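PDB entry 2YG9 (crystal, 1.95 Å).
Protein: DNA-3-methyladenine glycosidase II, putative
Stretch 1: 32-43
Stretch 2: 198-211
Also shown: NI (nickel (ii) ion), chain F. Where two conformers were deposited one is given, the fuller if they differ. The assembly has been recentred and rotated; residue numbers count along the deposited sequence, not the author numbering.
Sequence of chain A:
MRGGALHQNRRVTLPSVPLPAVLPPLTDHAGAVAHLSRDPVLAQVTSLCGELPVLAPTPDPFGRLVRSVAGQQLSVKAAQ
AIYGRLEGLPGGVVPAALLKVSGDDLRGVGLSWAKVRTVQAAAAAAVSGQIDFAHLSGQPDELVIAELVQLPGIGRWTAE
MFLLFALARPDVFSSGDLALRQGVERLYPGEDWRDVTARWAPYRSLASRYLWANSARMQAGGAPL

Stretch 1, residues 32-43: AVAHLSRDPVLA
Stretch 2, residues 198-211: ARWAPYRSLASRYL

How do two stretches whose touching residues are at least 158 positions apart in one chain come to lie against each other? Stretch 1 enters in a helix that includes 32-36, passes through a type I turn from L36 to D39 and starts a new helix at P40. Stretch 2 leaves a helix near W200, crosses a cis peptide bond before P202 and begins the helix 204-211 after its N-cap residue, Y203. Helices 32-36 and 204-211 approach to 10.0 Å, their N-to-C directions 76° apart. The CA atoms of A32 and Y203 are 5.9 Å apart, those of L36 and W200 5.8 Å, and those of D39 and R199 8.1 Å, so residue numbers rise along stretch 1 as they fall along stretch 2 in this register. Together they bury 741 Å².

What makes L36, with 78 Å² covered, the apolar centre? It is helical (phi/psi -60/-39), and its CA-to-CB bond points sideways, but the m,t rotamer (chi1 -65°, chi2 174°) brings the end of the side chain nearer. L36 CD2 lies 3.6 Å from W200 CB and 3.8 Å from A207 CB, while L36 CD1 is 4.2 Å from L206 CD2. L206, in a t,p rotamer, also receives A32, with A32 CB 3.5 Å from L206 CD2.

How does Y203 meet the first helix? Its phi/psi of -128/41 and chi1 of -53° (m), with chi2 -67°, turn the ring beneath A32: A32 CA sits 3.7 Å from the ring centroid, only 8° off the normal, a CH-pi contact over the face. The edge of Y203 is directed toward the face of H35 in an offset edge-to-face pair, with centroids 5.3 Å apart and planes at 64°. H35 has chi1 174° (t) and chi2 98°. Its two ring nitrogens have different partners. H35 NE2 donates a hydrogen bond to R199 O at 2.7 Å (153°), near the ring plane. H35 ND1 instead coordinates the nickel ion at 2.5 Å. Four waters also bind the ion; one of them, water 3, also hydrogen-bonds Y203 OH, at 3.1 Å from that atom.

What does R199 add, with 77 Å² covered, and how does its neighbour W200 meet the turn? R199 is fully extended, chi1 to chi3 all t and chi4 179°, so its guanidinium reaches the turn, with D39 CA over one face and 4.1 Å from R199 NH2. R38 O is 2.9 Å from R199 NH2, but the angle is too poor for a hydrogen bond. W200 (chi1 -57°, m; chi2 -21°) makes the straighter contact: W200 NE1 donates to D39 OD2 at 3.0 Å and 176°. D39 (phi/psi -92/113, chi1 172°, t) uses its two carboxylate oxygens differently: OD2 accepts from W200, and D39 OD1 caps the next helix by accepting from V41 N at 3.0 Å. L42 covers a face of the indole, with L42 CD1 3.6 Å from the centroid of the W200 five-membered ring.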

# COMPACT_ATOMS: atom_id res chain seq x y z
N ALA A 32 -0.26 19.40 1.39
CA ALA A 32 -0.58 18.47 0.32
C ALA A 32 -1.79 18.89 -0.53
O ALA A 32 -1.68 19.00 -1.73
CB ALA A 32 -0.79 17.02 0.90
N VAL A 33 -2.91 19.17 0.12
CA VAL A 33 -4.10 19.57 -0.62
C VAL A 33 -3.89 20.91 -1.39
O VAL A 33 -4.41 21.06 -2.48
CB VAL A 33 -5.33 19.60 0.31
CG1 VAL A 33 -6.61 20.20 -0.39
CG2 VAL A 33 -5.62 18.16 0.82
N ALA A 34 -3.13 21.85 -0.81
CA ALA A 34 -2.88 23.13 -1.47
C ALA A 34 -2.06 22.87 -2.71
O ALA A 34 -2.33 23.43 -3.74
CB ALA A 34 -2.16 24.07 -0.57
N HIS A 35 -1.05 22.02 -2.58
CA HIS A 35 -0.20 21.70 -3.71
C HIS A 35 -1.00 21.02 -4.82
O HIS A 35 -0.97 21.48 -5.96
CB HIS A 35 1.01 20.85 -3.28
CG HIS A 35 1.84 20.37 -4.42
ND1 HIS A 35 2.99 21.02 -4.84
CD2 HIS A 35 1.66 19.34 -5.27
CE1 HIS A 35 3.49 20.37 -5.88
NE2 HIS A 35 2.68 19.37 -6.18
N LEU A 36 -1.74 19.96 -4.48
CA LEU A 36 -2.53 19.19 -5.43
C LEU A 36 -3.58 20.05 -6.12
O LEU A 36 -3.78 19.96 -7.32
CB LEU A 36 -3.18 18.00 -4.71
CG LEU A 36 -2.18 16.95 -4.15
CD1 LEU A 36 -2.96 15.87 -3.31
CD2 LEU A 36 -1.30 16.30 -5.29
N SER A 37 -4.19 20.94 -5.34
CA SER A 37 -5.20 21.85 -5.82
C SER A 37 -4.71 22.83 -6.86
O SER A 37 -5.52 23.48 -7.47
CB SER A 37 -5.80 22.64 -4.65
OG SER A 37 -6.61 21.77 -3.91
N ARG A 38 -3.39 22.94 -7.05
CA ARG A 38 -2.89 23.72 -8.16
C ARG A 38 -3.26 23.13 -9.52
O ARG A 38 -3.20 23.80 -10.54
CB ARG A 38 -1.38 23.88 -8.04
CG ARG A 38 -1.03 24.73 -6.85
CD ARG A 38 0.40 24.76 -6.67
NE ARG A 38 0.98 25.52 -7.76
CZ ARG A 38 2.15 26.15 -7.71
NH1 ARG A 38 2.91 26.11 -6.61
NH2 ARG A 38 2.56 26.81 -8.79
N ASP A 39 -3.57 21.84 -9.53
CA ASP A 39 -4.07 21.14 -10.69
C ASP A 39 -5.57 21.29 -10.54
O ASP A 39 -6.14 20.78 -9.60
CB ASP A 39 -3.60 19.67 -10.63
CG ASP A 39 -4.21 18.78 -11.69
OD1 ASP A 39 -5.11 19.19 -12.45
OD2 ASP A 39 -3.74 17.61 -11.76
N PRO A 40 -6.21 22.06 -11.44
CA PRO A 40 -7.68 22.25 -11.35
C PRO A 40 -8.51 20.96 -11.28
O PRO A 40 -9.58 20.96 -10.68
CB PRO A 40 -8.00 23.09 -12.60
CG PRO A 40 -6.76 23.10 -13.41
CD PRO A 40 -5.61 22.80 -12.54
N VAL A 41 -8.02 19.85 -11.83
CA VAL A 41 -8.73 18.59 -11.70
C VAL A 41 -8.79 18.17 -10.23
O VAL A 41 -9.88 17.89 -9.69
CB VAL A 41 -8.12 17.47 -12.61
CG1 VAL A 41 -8.75 16.07 -12.30
CG2 VAL A 41 -8.32 17.85 -14.05
N LEU A 42 -7.64 18.17 -9.57
CA LEU A 42 -7.57 17.77 -8.18
C LEU A 42 -8.16 18.83 -7.24
O LEU A 42 -8.71 18.48 -6.20
CB LEU A 42 -6.14 17.38 -7.76
CG LEU A 42 -5.55 16.09 -8.36
CD1 LEU A 42 -4.30 15.67 -7.54
CD2 LEU A 42 -6.59 14.94 -8.41
N ALA A 43 -8.14 20.11 -7.63
CA ALA A 43 -8.88 21.10 -6.85
C ALA A 43 -10.35 20.72 -6.75
O ALA A 43 -10.91 20.79 -5.66
CB ALA A 43 -8.71 22.51 -7.43
N ALA A 198 3.66 13.50 -12.17
CA ALA A 198 4.88 14.18 -11.69
C ALA A 198 4.58 15.52 -11.00
O ALA A 198 5.26 15.91 -10.05
CB ALA A 198 5.85 14.42 -12.89
N ARG A 199 3.57 16.22 -11.50
CA ARG A 199 3.14 17.50 -10.96
C ARG A 199 2.65 17.37 -9.52
O ARG A 199 2.78 18.31 -8.71
CB ARG A 199 2.02 18.06 -11.82
CG ARG A 199 1.56 19.44 -11.41
CD ARG A 199 0.61 19.99 -12.39
NE ARG A 199 0.15 21.33 -12.04
CZ ARG A 199 -0.70 22.03 -12.80
NH1 ARG A 199 -1.18 21.50 -13.91
NH2 ARG A 199 -1.07 23.26 -12.44
N TRP A 200 2.08 16.20 -9.21
CA TRP A 200 1.57 15.94 -7.87
C TRP A 200 2.65 15.70 -6.87
O TRP A 200 2.42 15.90 -5.70
CB TRP A 200 0.63 14.73 -7.88
CG TRP A 200 -0.53 14.87 -8.83
CD1 TRP A 200 -1.05 16.02 -9.35
CD2 TRP A 200 -1.32 13.81 -9.35
NE1 TRP A 200 -2.11 15.73 -10.17
CE2 TRP A 200 -2.32 14.38 -10.16
CE3 TRP A 200 -1.30 12.43 -9.18
CZ2 TRP A 200 -3.27 13.62 -10.83
CZ3 TRP A 200 -2.26 11.66 -9.83
CH2 TRP A 200 -3.23 12.26 -10.65
N ALA A 201 3.83 15.28 -7.31
CA ALA A 201 4.99 15.15 -6.42
C ALA A 201 5.22 16.45 -5.64
O ALA A 201 5.07 17.49 -6.21
CB ALA A 201 6.21 14.79 -7.23
N PRO A 202 5.58 16.38 -4.35
CA PRO A 202 5.87 15.21 -3.50
C PRO A 202 4.68 14.60 -2.74
O PRO A 202 4.89 14.00 -1.65
CB PRO A 202 6.86 15.78 -2.50
CG PRO A 202 6.30 17.11 -2.22
CD PRO A 202 5.85 17.62 -3.60
N TYR A 203 3.48 14.68 -3.33
CA TYR A 203 2.24 14.24 -2.66
C TYR A 203 1.46 13.28 -3.57
O TYR A 203 0.26 13.33 -3.66
CB TYR A 203 1.37 15.44 -2.27
CG TYR A 203 2.11 16.49 -1.44
CD1 TYR A 203 2.55 16.20 -0.16
CD2 TYR A 203 2.39 17.76 -1.98
CE1 TYR A 203 3.26 17.16 0.59
CE2 TYR A 203 3.08 18.70 -1.24
CZ TYR A 203 3.51 18.40 0.04
OH TYR A 203 4.16 19.36 0.79
N ARG A 204 2.18 12.40 -4.25
CA ARG A 204 1.52 11.43 -5.15
C ARG A 204 0.67 10.41 -4.41
O ARG A 204 -0.29 9.90 -4.97
CB ARG A 204 2.56 10.78 -6.05
CG ARG A 204 2.79 11.63 -7.27
CD ARG A 204 3.91 11.12 -8.12
NE ARG A 204 5.23 11.23 -7.49
CZ ARG A 204 6.35 10.92 -8.12
NH1 ARG A 204 6.30 10.51 -9.38
NH2 ARG A 204 7.53 11.04 -7.52
N SER A 205 1.01 10.13 -3.14
CA SER A 205 0.22 9.19 -2.33
C SER A 205 -1.17 9.74 -2.05
O SER A 205 -2.14 9.07 -2.28
CB SER A 205 0.89 8.83 -0.98
OG SER A 205 2.09 8.11 -1.20
N LEU A 206 -1.27 10.98 -1.57
CA LEU A 206 -2.59 11.55 -1.31
C LEU A 206 -3.37 11.78 -2.60
O LEU A 206 -4.59 11.57 -2.61
CB LEU A 206 -2.50 12.84 -0.45
CG LEU A 206 -3.81 13.46 0.05
CD1 LEU A 206 -4.55 12.51 1.03
CD2 LEU A 206 -3.55 14.86 0.70
N ALA A 207 -2.69 12.20 -3.67
CA ALA A 207 -3.34 12.33 -4.99
C ALA A 207 -3.94 10.97 -5.36
O ALA A 207 -5.06 10.90 -5.73
CB ALA A 207 -2.36 12.73 -6.04
N SER A 208 -3.14 9.90 -5.25
CA SER A 208 -3.62 8.53 -5.49
C SER A 208 -4.88 8.22 -4.65
O SER A 208 -5.88 7.73 -5.17
CB SER A 208 -2.50 7.54 -5.19
OG SER A 208 -1.48 7.58 -6.16
N ARG A 209 -4.83 8.52 -3.36
CA ARG A 209 -5.97 8.28 -2.48
C ARG A 209 -7.22 9.08 -2.90
O ARG A 209 -8.36 8.57 -2.82
CB ARG A 209 -5.59 8.57 -1.03
CG ARG A 209 -4.58 7.54 -0.48
CD ARG A 209 -4.16 7.90 0.94
NE ARG A 209 -5.32 7.85 1.85
CZ ARG A 209 -5.44 8.51 3.01
NH1 ARG A 209 -4.51 9.36 3.43
NH2 ARG A 209 -6.54 8.37 3.73
N TYR A 210 -7.01 10.30 -3.39
CA TYR A 210 -8.13 11.08 -3.94
C TYR A 210 -8.67 10.51 -5.24
O TYR A 210 -9.86 10.57 -5.48
CB TYR A 210 -7.77 12.58 -4.07
CG TYR A 210 -8.03 13.36 -2.80
CD1 TYR A 210 -9.34 13.58 -2.34
CD2 TYR A 210 -6.99 13.83 -2.03
CE1 TYR A 210 -9.59 14.27 -1.15
CE2 TYR A 210 -7.23 14.52 -0.84
CZ TYR A 210 -8.53 14.74 -0.40
OH TYR A 210 -8.71 15.44 0.79
N LEU A 211 -7.81 9.97 -6.11
CA LEU A 211 -8.33 9.25 -7.28
C LEU A 211 -9.21 8.05 -6.92
O LEU A 211 -10.29 7.81 -7.53
CB LEU A 211 -7.19 8.83 -8.22
CG LEU A 211 -6.48 9.92 -9.03
CD1 LEU A 211 -5.39 9.27 -9.87
CD2 LEU A 211 -7.47 10.71 -9.88
NI NI F . 4.37 22.40 -3.29
O HOH W 1 -0.41 19.57 -8.42
O HOH W 2 0.26 26.11 -11.10
O HOH W 3 4.00 21.97 -0.90
O HOH W 4 6.38 21.46 -3.41
O HOH W 5 2.65 24.03 -3.66
O HOH W 6 5.25 24.70 -2.96